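Long-range contacts in putative permease protein, ABC transporter (Porphyromonas gingivalis, PDB 3IS6), which probably serves in transport across the cell membrane as part of an ABC transporter permease, of which this chain contains the MacB-like periplasmic core domain: residues K79-E84 with I155-L160; L111-L116 with F146-H151; V54-R59 with Y183-P188; D12-V17 with T224-L229. One frame throughout, in Å; residues are numbered along the deposited sequence.

Contact 1: K79-E84 with I155-L160; sequences KTLLAE and IQADML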
loop_
_atom_site.group_PDB
_atom_site.type_symbol
_atom_site.label_atom_id
_atom_site.label_comp_id
_atom_site.label_asym_id
_atom_site.label_seq_id
_atom_site.Cartn_x
_atom_site.Cartn_y
_atom_site.Cartn_z
ATOM N N LYS A 79 14.136 -1.382 -10.948
ATOM C CA LYS A 79 14.097 -1.881 -9.594
ATOM C C LYS A 79 13.837 -0.748 -8.638
ATOM O O LYS A 79 14.611 0.157 -8.530
ATOM C CB LYS A 79 15.407 -2.546 -9.229
ATOM C CG LYS A 79 15.342 -3.280 -7.949
ATOM C CD LYS A 79 16.678 -3.560 -7.399
ATOM C CE LYS A 79 16.740 -4.830 -6.699
ATOM N NZ LYS A 79 17.686 -5.694 -7.373
ATOM N N THR A 80 12.737 -0.842 -7.939
ATOM C CA THR A 80 12.208 0.241 -7.168
ATOM C C THR A 80 12.291 0.034 -5.659
ATOM O O THR A 80 11.865 -0.948 -5.140
ATOM C CB THR A 80 10.753 0.483 -7.560
ATOM O OG1 THR A 80 10.679 0.847 -8.921
ATOM C CG2 THR A 80 10.175 1.532 -6.760
ATOM N N LEU A 81 12.838 1.007 -4.987
ATOM C CA LEU A 81 12.993 0.995 -3.576
ATOM C C LEU A 81 12.292 2.202 -2.946
ATOM O O LEU A 81 12.413 3.289 -3.409
ATOM C CB LEU A 81 14.464 1.000 -3.224
ATOM C CG LEU A 81 14.912 0.981 -1.773
ATOM C CD1 LEU A 81 14.637 -0.324 -1.153
ATOM C CD2 LEU A 81 16.336 1.273 -1.679
ATOM N N LEU A 82 11.588 1.971 -1.867
ATOM C CA LEU A 82 10.901 3.016 -1.172
ATOM C C LEU A 82 11.733 3.499 0.011
ATOM O O LEU A 82 12.155 2.722 0.803
ATOM C CB LEU A 82 9.562 2.505 -0.704
ATOM C CG LEU A 82 8.378 2.559 -1.663
ATOM C CD1 LEU A 82 8.688 1.935 -2.907
ATOM C CD2 LEU A 82 7.180 1.945 -1.072
ATOM N N ALA A 83 11.976 4.792 0.070
ATOM C CA ALA A 83 12.888 5.387 1.018
ATOM C C ALA A 83 12.480 6.759 1.558
ATOM O O ALA A 83 11.620 7.387 1.042
ATOM C CB ALA A 83 14.220 5.463 0.451
ATOM N N GLU A 84 13.115 7.152 2.638
ATOM C CA GLU A 84 12.914 8.428 3.272
ATOM C C GLU A 84 13.958 9.420 2.769
ATOM O O GLU A 84 14.954 9.033 2.251
ATOM C CB GLU A 84 12.979 8.304 4.786
ATOM C CG GLU A 84 12.051 7.295 5.396
ATOM C CD GLU A 84 12.102 7.255 6.899
ATOM O OE1 GLU A 84 13.180 7.277 7.477
ATOM O OE2 GLU A 84 11.053 7.209 7.513
ATOM N N ILE A 155 22.259 -2.808 -1.059
ATOM C CA ILE A 155 21.355 -1.724 -1.299
ATOM C C ILE A 155 21.344 -1.442 -2.781
ATOM O O ILE A 155 22.279 -0.947 -3.304
ATOM C CB ILE A 155 21.764 -0.503 -0.502
ATOM C CG1 ILE A 155 21.857 -0.864 0.974
ATOM C CG2 ILE A 155 20.771 0.597 -0.675
ATOM C CD1 ILE A 155 22.232 0.194 1.835
ATOM N N GLN A 156 20.272 -1.837 -3.434
ATOM C CA GLN A 156 20.117 -1.727 -4.862
ATOM C C GLN A 156 18.807 -1.066 -5.277
ATOM O O GLN A 156 17.774 -1.459 -4.846
ATOM C CB GLN A 156 20.193 -3.099 -5.480
ATOM C CG GLN A 156 21.314 -3.912 -4.958
ATOM C CD GLN A 156 21.288 -5.329 -5.452
ATOM O OE1 GLN A 156 20.582 -5.657 -6.369
ATOM N NE2 GLN A 156 22.069 -6.175 -4.829
ATOM N N ALA A 157 18.888 -0.032 -6.096
ATOM C CA ALA A 157 17.728 0.647 -6.639
ATOM C C ALA A 157 18.041 1.394 -7.936
ATOM O O ALA A 157 18.972 2.122 -7.989
ATOM C CB ALA A 157 17.197 1.578 -5.640
ATOM N N ASP A 158 17.283 1.150 -8.978
ATOM C CA ASP A 158 17.123 2.022 -10.120
ATOM C C ASP A 158 16.274 3.277 -9.893
ATOM O O ASP A 158 16.528 4.290 -10.450
ATOM C CB ASP A 158 16.628 1.246 -11.327
ATOM C CG ASP A 158 17.441 -0.007 -11.585
ATOM O OD1 ASP A 158 18.649 0.020 -11.366
ATOM O OD2 ASP A 158 16.865 -1.036 -11.968
HETATM N N MSE A 159 15.218 3.139 -9.122
HETATM C CA MSE A 159 14.285 4.208 -8.846
HETATM C C MSE A 159 13.971 4.276 -7.367
HETATM O O MSE A 159 13.783 3.285 -6.750
HETATM C CB MSE A 159 13.001 3.991 -9.652
HETATM C CG MSE A 159 11.814 4.897 -9.341
HETATM SE SE MSE A 159 10.366 4.836 -10.695
HETATM C CE MSE A 159 9.555 3.279 -10.129
ATOM N N LEU A 160 13.869 5.469 -6.837
ATOM C CA LEU A 160 13.513 5.671 -5.464
ATOM C C LEU A 160 12.193 6.418 -5.359
ATOM O O LEU A 160 12.007 7.393 -6.008
ATOM C CB LEU A 160 14.591 6.446 -4.736
ATOM C CG LEU A 160 15.974 5.847 -4.533
ATOM C CD1 LEU A 160 16.980 6.837 -4.084
ATOM C CD2 LEU A 160 15.909 4.697 -3.623
#
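The side chain of Lys79 runs from strand 74-83 along residues 156-158, which lead into strand 159-162. Its CG is set anti to the backbone N, and CB rests 3.5 Å from Asp158 OD2. CD comes to 3.5 Å from Gln156 O, and CE stays close to the same O and to OE1. Bends at chi3 and chi4 then carry NZ across the obliquely placed Gln156 side chain, where it donates to OE1 at 3.1 Å from above the carbonyl plane. The other end of that amide is held too, since Gln156 NE2 bonds to Ser153 O. The backbone of Lys79 is held as well: its N donates to Asp158 OD2 at 2.9 Å, while its O accepts from Met159 N and, weakly, from Asp158 N. This begins a parallel ladder between strands 74-83 and 159-162 within the mixed sheet of the MacB-like periplasmic core domain, with Thr80 paired to Met159 and Leu81 to Leu160. Leu81 N donates to Met159 O at 3.0 Å, nearly along the C=O axis. On the face of Thr80, the selenomethionine Met159 bends at chi3 so that its CE closes to 2.9 Å from Thr80 OG1, a tight fit. Around Leu81 the side-chain contacts are apolar: its CB meets Ala157 CB at 3.7 Å, its CD2 lies against Leu160 CD2, and Phe87 of helix 86-90 packs on both leucines.

Contact 2: L111-L116 with F146-H151; sequences LISESL and FEDLPH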
loop_
_atom_site.group_PDB
_atom_site.type_symbol
_atom_site.label_atom_id
_atom_site.label_comp_id
_atom_site.label_asym_id
_atom_site.label_seq_id
_atom_site.Cartn_x
_atom_site.Cartn_y
_atom_site.Cartn_z
ATOM N N LEU A 111 13.095 9.606 -7.869
ATOM C CA LEU A 111 14.462 9.781 -8.251
ATOM C C LEU A 111 14.854 8.570 -9.054
ATOM O O LEU A 111 14.396 7.499 -8.791
ATOM C CB LEU A 111 15.366 9.893 -7.060
ATOM C CG LEU A 111 15.034 10.931 -6.021
ATOM C CD1 LEU A 111 15.885 10.750 -4.836
ATOM C CD2 LEU A 111 15.267 12.260 -6.610
ATOM N N ILE A 112 15.697 8.794 -10.037
ATOM C CA ILE A 112 16.166 7.793 -10.958
ATOM C C ILE A 112 17.679 7.778 -10.943
ATOM O O ILE A 112 18.295 8.784 -10.819
ATOM C CB ILE A 112 15.679 8.132 -12.337
ATOM C CG1 ILE A 112 14.167 8.052 -12.380
ATOM C CG2 ILE A 112 16.274 7.280 -13.330
ATOM C CD1 ILE A 112 13.618 6.711 -12.425
ATOM N N SER A 113 18.260 6.615 -11.064
ATOM C CA SER A 113 19.695 6.478 -11.016
ATOM C C SER A 113 20.337 7.033 -12.282
ATOM O O SER A 113 19.711 7.111 -13.296
ATOM C CB SER A 113 20.092 5.028 -10.834
ATOM O OG SER A 113 20.001 4.332 -12.020
ATOM N N GLU A 114 21.610 7.358 -12.213
ATOM C CA GLU A 114 22.324 7.855 -13.356
ATOM C C GLU A 114 22.331 6.841 -14.505
ATOM O O GLU A 114 22.149 7.218 -15.622
ATOM C CB GLU A 114 23.752 8.231 -12.970
ATOM C CG GLU A 114 24.519 8.908 -14.089
ATOM C CD GLU A 114 25.832 9.610 -13.676
ATOM O OE1 GLU A 114 26.284 9.455 -12.537
ATOM O OE2 GLU A 114 26.396 10.330 -14.525
ATOM N N SER A 115 22.518 5.564 -14.222
ATOM C CA SER A 115 22.478 4.568 -15.279
ATOM C C SER A 115 21.133 4.445 -15.942
ATOM O O SER A 115 21.060 4.281 -17.120
ATOM C CB SER A 115 22.879 3.202 -14.788
ATOM O OG SER A 115 24.212 3.182 -14.431
ATOM N N LEU A 116 20.077 4.471 -15.156
ATOM C CA LEU A 116 18.749 4.361 -15.687
ATOM C C LEU A 116 18.414 5.548 -16.553
ATOM O O LEU A 116 17.856 5.398 -17.588
ATOM C CB LEU A 116 17.721 4.163 -14.603
ATOM C CG LEU A 116 16.306 3.904 -15.066
ATOM C CD1 LEU A 116 16.227 2.901 -16.135
ATOM C CD2 LEU A 116 15.415 3.580 -13.953
ATOM N N PHE A 146 20.108 10.489 -9.283
ATOM C CA PHE A 146 21.105 10.217 -8.276
ATOM C C PHE A 146 22.253 9.394 -8.801
ATOM O O PHE A 146 22.099 8.601 -9.665
ATOM C CB PHE A 146 20.518 9.583 -7.014
ATOM C CG PHE A 146 19.913 8.220 -7.220
ATOM C CD1 PHE A 146 20.644 7.078 -7.025
ATOM C CD2 PHE A 146 18.609 8.086 -7.586
ATOM C CE1 PHE A 146 20.088 5.854 -7.214
ATOM C CE2 PHE A 146 18.071 6.865 -7.772
ATOM C CZ PHE A 146 18.809 5.754 -7.583
ATOM N N GLU A 147 23.415 9.640 -8.249
ATOM C CA GLU A 147 24.617 8.935 -8.570
ATOM C C GLU A 147 24.406 7.470 -8.239
ATOM O O GLU A 147 23.914 7.173 -7.206
ATOM C CB GLU A 147 25.663 9.442 -7.611
ATOM C CG GLU A 147 26.907 9.874 -8.172
ATOM C CD GLU A 147 27.996 9.930 -7.128
ATOM O OE1 GLU A 147 28.738 8.958 -6.961
ATOM O OE2 GLU A 147 28.099 10.949 -6.465
ATOM N N ASP A 148 24.831 6.570 -9.103
ATOM C CA ASP A 148 24.530 5.177 -8.920
ATOM C C ASP A 148 25.044 4.754 -7.564
ATOM O O ASP A 148 26.076 5.152 -7.134
ATOM C CB ASP A 148 25.199 4.316 -9.961
ATOM C CG ASP A 148 24.655 4.503 -11.330
ATOM O OD1 ASP A 148 23.517 4.902 -11.518
ATOM O OD2 ASP A 148 25.393 4.227 -12.248
ATOM N N LEU A 149 24.270 3.935 -6.895
ATOM C CA LEU A 149 24.657 3.399 -5.636
ATOM C C LEU A 149 25.819 2.427 -5.852
ATOM O O LEU A 149 25.973 1.884 -6.891
ATOM C CB LEU A 149 23.494 2.696 -4.988
ATOM C CG LEU A 149 22.335 3.553 -4.543
ATOM C CD1 LEU A 149 21.150 2.747 -4.286
ATOM C CD2 LEU A 149 22.679 4.319 -3.347
ATOM N N PRO A 150 26.617 2.214 -4.842
ATOM C CA PRO A 150 27.775 1.356 -5.001
ATOM C C PRO A 150 27.378 -0.058 -5.420
ATOM O O PRO A 150 26.407 -0.557 -4.976
ATOM C CB PRO A 150 28.354 1.336 -3.606
ATOM C CG PRO A 150 27.960 2.568 -3.032
ATOM C CD PRO A 150 26.671 2.955 -3.591
ATOM N N HIS A 151 28.170 -0.656 -6.290
ATOM C CA HIS A 151 27.990 -2.013 -6.768
ATOM C C HIS A 151 28.362 -3.067 -5.726
ATOM O O HIS A 151 28.950 -2.767 -4.733
ATOM C CB HIS A 151 28.773 -2.231 -8.055
HETATM O O HOH W 1 22.325 2.137 -10.841
#
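Leu111 opens the contact with its CB, which lies 3.7 Å from CD2 at the edge of the Phe146 ring. Ile112 turns its side chain away and contributes its backbone, its O accepting from Phe146 N at 2.9 Å with the donor somewhat above the carbonyl plane. At Ser113, paired in parallel with Phe146, the backbone itself becomes the aromatic partner. Phe146 CG sits between its own backbone N and carbonyl carbon (chi1 64°), the crowded position, and this folds the ring back over the neighbouring strand. Ser113 CA then stands 3.7 Å from the ring centroid, almost on the ring normal, in a CH-pi contact. Ser113 is also the N-cap of helix 114-119: its OG accepts from Leu116 N at 3.1 Å. Glu114 adds a weak backbone bond from its N to Phe146 O. Ser115 makes the polar grip of the contact, meeting both oxygens of one carboxylate. Its N donates to the syn lone pair of Asp148 OD1 at 3.0 Å, and its OG donates to Asp148 OD2 at 2.7 Å from above the carboxylate plane. Placed at the first turn of the helix, this negative charge would be expected to interact favourably with the helix dipole. Around the pair, strand 109-113 lies between strand 140-146, parallel to it, and the antiparallel strand 159-162, whose Leu160 touches both Leu111 and Phe146, while helix 114-119 leads on from Ser113.

Contact 3: V54-R59 with Y183-P188; sequences VELATR and YVRLRP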
loop_
_atom_site.group_PDB
_atom_site.type_symbol
_atom_site.label_atom_id
_atom_site.label_comp_id
_atom_site.label_asym_id
_atom_site.label_seq_id
_atom_site.Cartn_x
_atom_site.Cartn_y
_atom_site.Cartn_z
ATOM N N VAL A 54 21.644 7.197 19.408
ATOM C CA VAL A 54 21.372 7.001 18.001
ATOM C C VAL A 54 21.479 8.328 17.309
ATOM O O VAL A 54 20.770 9.223 17.634
ATOM C CB VAL A 54 19.970 6.484 17.833
ATOM C CG1 VAL A 54 19.565 6.461 16.421
ATOM C CG2 VAL A 54 19.864 5.175 18.420
ATOM N N GLU A 55 22.422 8.478 16.411
ATOM C CA GLU A 55 22.506 9.652 15.593
ATOM C C GLU A 55 21.408 9.834 14.558
ATOM O O GLU A 55 20.872 10.891 14.393
ATOM C CB GLU A 55 23.826 9.635 14.875
ATOM C CG GLU A 55 24.306 10.931 14.413
ATOM C CD GLU A 55 25.722 10.898 13.926
ATOM O OE1 GLU A 55 26.560 10.266 14.567
ATOM O OE2 GLU A 55 25.998 11.529 12.903
ATOM N N LEU A 56 21.134 8.786 13.815
ATOM C CA LEU A 56 20.139 8.839 12.788
ATOM C C LEU A 56 19.580 7.448 12.581
ATOM O O LEU A 56 20.306 6.510 12.682
ATOM C CB LEU A 56 20.788 9.344 11.517
ATOM C CG LEU A 56 19.977 9.540 10.244
ATOM C CD1 LEU A 56 19.082 10.698 10.427
ATOM C CD2 LEU A 56 20.811 9.730 9.054
ATOM N N ALA A 57 18.290 7.341 12.300
ATOM C CA ALA A 57 17.673 6.110 11.856
ATOM C C ALA A 57 16.761 6.334 10.664
ATOM O O ALA A 57 16.138 7.327 10.562
ATOM C CB ALA A 57 16.937 5.488 12.915
ATOM N N THR A 58 16.715 5.373 9.770
ATOM C CA THR A 58 15.886 5.453 8.592
ATOM C C THR A 58 15.418 4.078 8.152
ATOM O O THR A 58 15.978 3.115 8.544
ATOM C CB THR A 58 16.561 6.256 7.466
ATOM O OG1 THR A 58 15.586 6.709 6.550
ATOM C CG2 THR A 58 17.590 5.466 6.725
ATOM N N ARG A 59 14.385 4.031 7.336
ATOM C CA ARG A 59 13.765 2.807 6.896
ATOM C C ARG A 59 13.607 2.746 5.385
ATOM O O ARG A 59 13.371 3.718 4.766
ATOM C CB ARG A 59 12.418 2.625 7.571
ATOM C CG ARG A 59 11.384 3.678 7.241
ATOM C CD ARG A 59 10.177 3.620 8.116
ATOM N NE ARG A 59 9.499 4.894 8.193
ATOM C CZ ARG A 59 8.311 5.102 8.720
ATOM N NH1 ARG A 59 7.610 4.130 9.240
ATOM N NH2 ARG A 59 7.824 6.315 8.728
ATOM N N TYR A 183 17.913 1.017 9.276
ATOM C CA TYR A 183 19.290 1.354 9.401
ATOM C C TYR A 183 19.451 2.387 10.492
ATOM O O TYR A 183 18.734 3.333 10.546
ATOM C CB TYR A 183 19.822 1.916 8.115
ATOM C CG TYR A 183 19.732 1.018 6.897
ATOM C CD1 TYR A 183 20.687 0.079 6.632
ATOM C CD2 TYR A 183 18.681 1.117 6.015
ATOM C CE1 TYR A 183 20.612 -0.698 5.545
ATOM C CE2 TYR A 183 18.599 0.322 4.927
ATOM C CZ TYR A 183 19.568 -0.578 4.688
ATOM O OH TYR A 183 19.484 -1.358 3.595
ATOM N N VAL A 184 20.410 2.160 11.352
ATOM C CA VAL A 184 20.668 3.016 12.472
ATOM C C VAL A 184 22.123 3.434 12.537
ATOM O O VAL A 184 22.978 2.603 12.572
ATOM C CB VAL A 184 20.360 2.263 13.737
ATOM C CG1 VAL A 184 20.540 3.089 14.906
ATOM C CG2 VAL A 184 19.025 1.718 13.715
ATOM N N ARG A 185 22.401 4.719 12.592
ATOM C CA ARG A 185 23.744 5.176 12.811
ATOM C C ARG A 185 23.939 5.653 14.235
ATOM O O ARG A 185 23.308 6.561 14.662
ATOM C CB ARG A 185 24.097 6.292 11.858
ATOM C CG ARG A 185 25.508 6.737 11.919
ATOM C CD ARG A 185 25.647 8.173 11.607
ATOM N NE ARG A 185 25.403 8.440 10.224
ATOM C CZ ARG A 185 24.965 9.588 9.766
ATOM N NH1 ARG A 185 24.772 10.593 10.589
ATOM N NH2 ARG A 185 24.746 9.734 8.492
ATOM N N LEU A 186 24.832 4.996 14.944
ATOM C CA LEU A 186 25.187 5.345 16.297
ATOM C C LEU A 186 26.232 6.448 16.421
ATOM O O LEU A 186 27.071 6.598 15.587
ATOM C CB LEU A 186 25.669 4.109 17.030
ATOM C CG LEU A 186 24.807 2.888 16.923
ATOM C CD1 LEU A 186 25.471 1.713 17.433
ATOM C CD2 LEU A 186 23.551 3.103 17.609
ATOM N N ARG A 187 26.200 7.171 17.525
ATOM C CA ARG A 187 27.252 8.099 17.847
ATOM C C ARG A 187 28.521 7.362 18.221
ATOM O O ARG A 187 28.493 6.240 18.651
ATOM C CB ARG A 187 26.852 8.998 18.993
ATOM C CG ARG A 187 25.460 9.406 18.979
ATOM C CD ARG A 187 25.291 10.842 19.400
ATOM N NE ARG A 187 23.904 11.278 19.341
ATOM C CZ ARG A 187 23.464 12.235 18.539
ATOM N NH1 ARG A 187 24.301 12.878 17.749
ATOM N NH2 ARG A 187 22.190 12.554 18.548
ATOM N N PRO A 188 29.638 8.035 18.095
ATOM C CA PRO A 188 30.922 7.403 18.336
ATOM C C PRO A 188 30.984 6.845 19.738
ATOM O O PRO A 188 30.516 7.438 20.665
ATOM C CB PRO A 188 31.879 8.566 18.227
ATOM C CG PRO A 188 31.223 9.491 17.409
ATOM C CD PRO A 188 29.811 9.437 17.735
#
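Glu55, Arg185 and Leu56 form a classic beta bulge, in which two successive residues of one strand face a single residue of the other. Arg185 O is the shared acceptor: Leu56 N reaches it in the carbonyl plane, on a lone pair, at 3.2 Å, and Glu55 N more weakly at 2.7 Å. In return Arg185 N donates to Leu56 O at 2.8 Å. The extended chain of Glu55, CG anti to its backbone N, brings OE2 to 2.8 Å from Arg185 NH1 in a salt bridge. The planes stand 69° apart, and NH1 meets OE2 from well above the carboxylate plane. Bends at chi2 and chi3 fold the Arg185 chain back to this position, while Leu56 CD2 lies over one face of its guanidinium. Glu55 OE1 forms its own salt bridge with Arg13, so the carboxylate is shared between two arginines. Glu55 CA lies over one face of the Arg187 guanidinium, 4.0 Å from CZ. Beyond the bulge the antiparallel ladder is regular to Thr58 and Tyr183. Helix 86-90 packs on Leu56, Thr58 and Arg185 through Met90, helix 43-50 meets Val54 through Ile47, and strand 14-23 flanks strand 181-186 along its other edge.

Contact 4: D12-V17 with T224-L229; sequences DRICIV and TPFNRL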
loop_
_atom_site.group_PDB
_atom_site.type_symbol
_atom_site.label_atom_id
_atom_site.label_comp_id
_atom_site.label_asym_id
_atom_site.label_seq_id
_atom_site.Cartn_x
_atom_site.Cartn_y
_atom_site.Cartn_z
ATOM N N ASP A 12 31.380 2.594 9.570
ATOM C CA ASP A 12 31.789 1.880 10.741
ATOM C C ASP A 12 30.746 1.979 11.833
ATOM O O ASP A 12 30.732 1.191 12.710
ATOM C CB ASP A 12 33.135 2.407 11.200
ATOM C CG ASP A 12 33.227 3.918 11.095
ATOM O OD1 ASP A 12 33.304 4.466 9.986
ATOM O OD2 ASP A 12 33.198 4.564 12.148
ATOM N N ARG A 13 29.895 2.982 11.767
ATOM C CA ARG A 13 28.855 3.191 12.762
ATOM C C ARG A 13 27.422 2.836 12.349
ATOM O O ARG A 13 26.502 3.104 13.057
ATOM C CB ARG A 13 28.906 4.625 13.281
ATOM C CG ARG A 13 30.167 4.951 14.004
ATOM C CD ARG A 13 30.111 6.288 14.664
ATOM N NE ARG A 13 30.518 7.366 13.803
ATOM C CZ ARG A 13 29.785 8.433 13.587
ATOM N NH1 ARG A 13 28.621 8.535 14.150
ATOM N NH2 ARG A 13 30.204 9.381 12.800
ATOM N N ILE A 14 27.250 2.241 11.191
ATOM C CA ILE A 14 25.930 1.860 10.749
ATOM C C ILE A 14 25.594 0.439 11.125
ATOM O O ILE A 14 26.353 -0.435 10.906
ATOM C CB ILE A 14 25.786 1.996 9.238
ATOM C CG1 ILE A 14 26.142 3.397 8.798
ATOM C CG2 ILE A 14 24.422 1.629 8.813
ATOM C CD1 ILE A 14 26.201 3.555 7.361
ATOM N N CYS A 15 24.409 0.268 11.675
ATOM C CA CYS A 15 23.842 -0.995 12.051
ATOM C C CYS A 15 22.488 -1.193 11.370
ATOM O O CYS A 15 21.911 -0.271 10.909
ATOM C CB CYS A 15 23.626 -1.053 13.551
ATOM S SG CYS A 15 25.069 -0.910 14.559
ATOM N N ILE A 16 22.017 -2.420 11.334
ATOM C CA ILE A 16 20.669 -2.729 10.971
ATOM C C ILE A 16 20.004 -3.376 12.158
ATOM O O ILE A 16 20.663 -3.860 13.035
ATOM C CB ILE A 16 20.519 -3.640 9.733
ATOM C CG1 ILE A 16 21.177 -4.981 9.926
ATOM C CG2 ILE A 16 21.051 -2.994 8.514
ATOM C CD1 ILE A 16 20.564 -6.089 9.106
ATOM N N VAL A 17 18.690 -3.374 12.161
ATOM C CA VAL A 17 17.945 -3.921 13.241
ATOM C C VAL A 17 17.520 -5.311 12.903
ATOM O O VAL A 17 16.829 -5.530 11.977
ATOM C CB VAL A 17 16.693 -3.125 13.529
ATOM C CG1 VAL A 17 16.002 -3.686 14.633
ATOM C CG2 VAL A 17 16.990 -1.688 13.743
ATOM N N THR A 224 22.858 -4.823 14.920
ATOM C CA THR A 224 24.015 -5.526 14.420
ATOM C C THR A 224 24.716 -4.680 13.371
ATOM O O THR A 224 24.082 -4.078 12.594
ATOM C CB THR A 224 23.608 -6.870 13.824
ATOM O OG1 THR A 224 24.653 -7.797 13.999
ATOM C CG2 THR A 224 23.386 -6.762 12.373
ATOM N N PRO A 225 26.032 -4.677 13.334
ATOM C CA PRO A 225 26.760 -3.833 12.407
ATOM C C PRO A 225 26.417 -4.172 10.978
ATOM O O PRO A 225 26.207 -5.299 10.684
ATOM C CB PRO A 225 28.201 -4.219 12.680
ATOM C CG PRO A 225 28.201 -4.686 13.993
ATOM C CD PRO A 225 26.963 -5.441 14.153
ATOM N N PHE A 226 26.340 -3.186 10.114
ATOM C CA PHE A 226 25.876 -3.421 8.772
ATOM C C PHE A 226 27.025 -3.709 7.858
ATOM O O PHE A 226 27.859 -2.896 7.689
ATOM C CB PHE A 226 25.102 -2.199 8.285
ATOM C CG PHE A 226 24.702 -2.246 6.850
ATOM C CD1 PHE A 226 23.973 -3.279 6.352
ATOM C CD2 PHE A 226 25.038 -1.227 6.005
ATOM C CE1 PHE A 226 23.623 -3.300 5.028
ATOM C CE2 PHE A 226 24.689 -1.249 4.714
ATOM C CZ PHE A 226 23.983 -2.276 4.220
ATOM N N ASN A 227 27.025 -4.888 7.267
ATOM C CA ASN A 227 27.948 -5.240 6.212
ATOM C C ASN A 227 27.201 -5.322 4.890
ATOM O O ASN A 227 26.423 -6.166 4.691
ATOM C CB ASN A 227 28.606 -6.579 6.522
ATOM C CG ASN A 227 29.624 -6.990 5.497
ATOM O OD1 ASN A 227 29.619 -6.534 4.391
ATOM N ND2 ASN A 227 30.505 -7.869 5.884
ATOM N N ARG A 228 27.495 -4.393 4.014
ATOM C CA ARG A 228 26.798 -4.219 2.764
ATOM C C ARG A 228 27.063 -5.262 1.700
ATOM O O ARG A 228 26.373 -5.328 0.747
ATOM C CB ARG A 228 27.040 -2.822 2.203
ATOM C CG ARG A 228 28.209 -2.688 1.317
ATOM C CD ARG A 228 28.456 -1.281 0.881
ATOM N NE ARG A 228 29.505 -1.150 -0.102
ATOM C CZ ARG A 228 30.099 -0.018 -0.436
ATOM N NH1 ARG A 228 29.758 1.112 0.122
ATOM N NH2 ARG A 228 31.028 -0.017 -1.352
ATOM N N LEU A 229 28.111 -6.034 1.846
ATOM C CA LEU A 229 28.599 -6.791 0.724
ATOM C C LEU A 229 27.586 -7.791 0.246
ATOM O O LEU A 229 27.105 -8.574 0.983
ATOM C CB LEU A 229 29.882 -7.502 1.121
ATOM C CG LEU A 229 30.516 -8.414 0.097
ATOM C CD1 LEU A 229 30.985 -7.691 -1.067
ATOM C CD2 LEU A 229 31.595 -9.204 0.711
#
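An antiparallel pairing at the end of strand 218-225 joins it to the beginning of strand 14-23, two strands far apart in the chain but adjacent in the mixed sheet. Ile16 and Thr224 are the hydrogen-bonded pair and bond in both directions. Ile16 N donates to Thr224 O at 2.9 Å and Thr224 N to Ile16 O at 3.0 Å, each nearly along the C=O axis. Cys15 and Pro225 follow as a non-hydrogen-bonded pair, a position where the missing N-H of proline costs the ladder nothing. Phe226 N then donates to Ile14 O at 2.9 Å, in the carbonyl plane and on a lone pair. The side chains of Ile14, Ile16, Thr224 and Phe226 pack together. Ile16 CG1, in the crowded position between backbone N and carbonyl carbon (chi1 60°), lies alongside Thr224 and meets its CG2 at 3.7 Å. This torsion places the other branch, CG2, beside the backbone N, and it reaches Phe226 CD1 at 3.6 Å, the two side chains crossing at about a right angle. Ile14 CG2 approaches Phe226 CB at 3.9 Å, so two isoleucines flank the base of the ring, which also meets Tyr183 edge-to-face. Past the strand, Asn227 OD1 accepts from Leu229 N at 3.0 Å. The chain thus leaves the end of an antiparallel ladder through an Asx turn at Asn227.

How the contacts relate
All four contacts belong to one mixed sheet, yet they differ in burial and bonding. Contact 3 is the most buried, while the other three are partly buried; contact 1 lies nearest the chain's centre. Leu160 N to Leu111 O and Asp158 O to Ser113 N, probably hydrogen bonds, join the parallel pairings of contacts 1 and 2 through an antiparallel one between strands 159-162 and 109-113. Contacts 3 and 4 meet through strands 181-186 and 14-23, where Arg13 of contact 4 bridges to Glu55 of contact 3. Glu84 ties contact 1 to contact 3 through Arg59 and Thr58. Charged chemistry marks the bulge of contact 3 and the helix start of contact 2, whereas contact 4 relies on backbone bonds and apolar side chains.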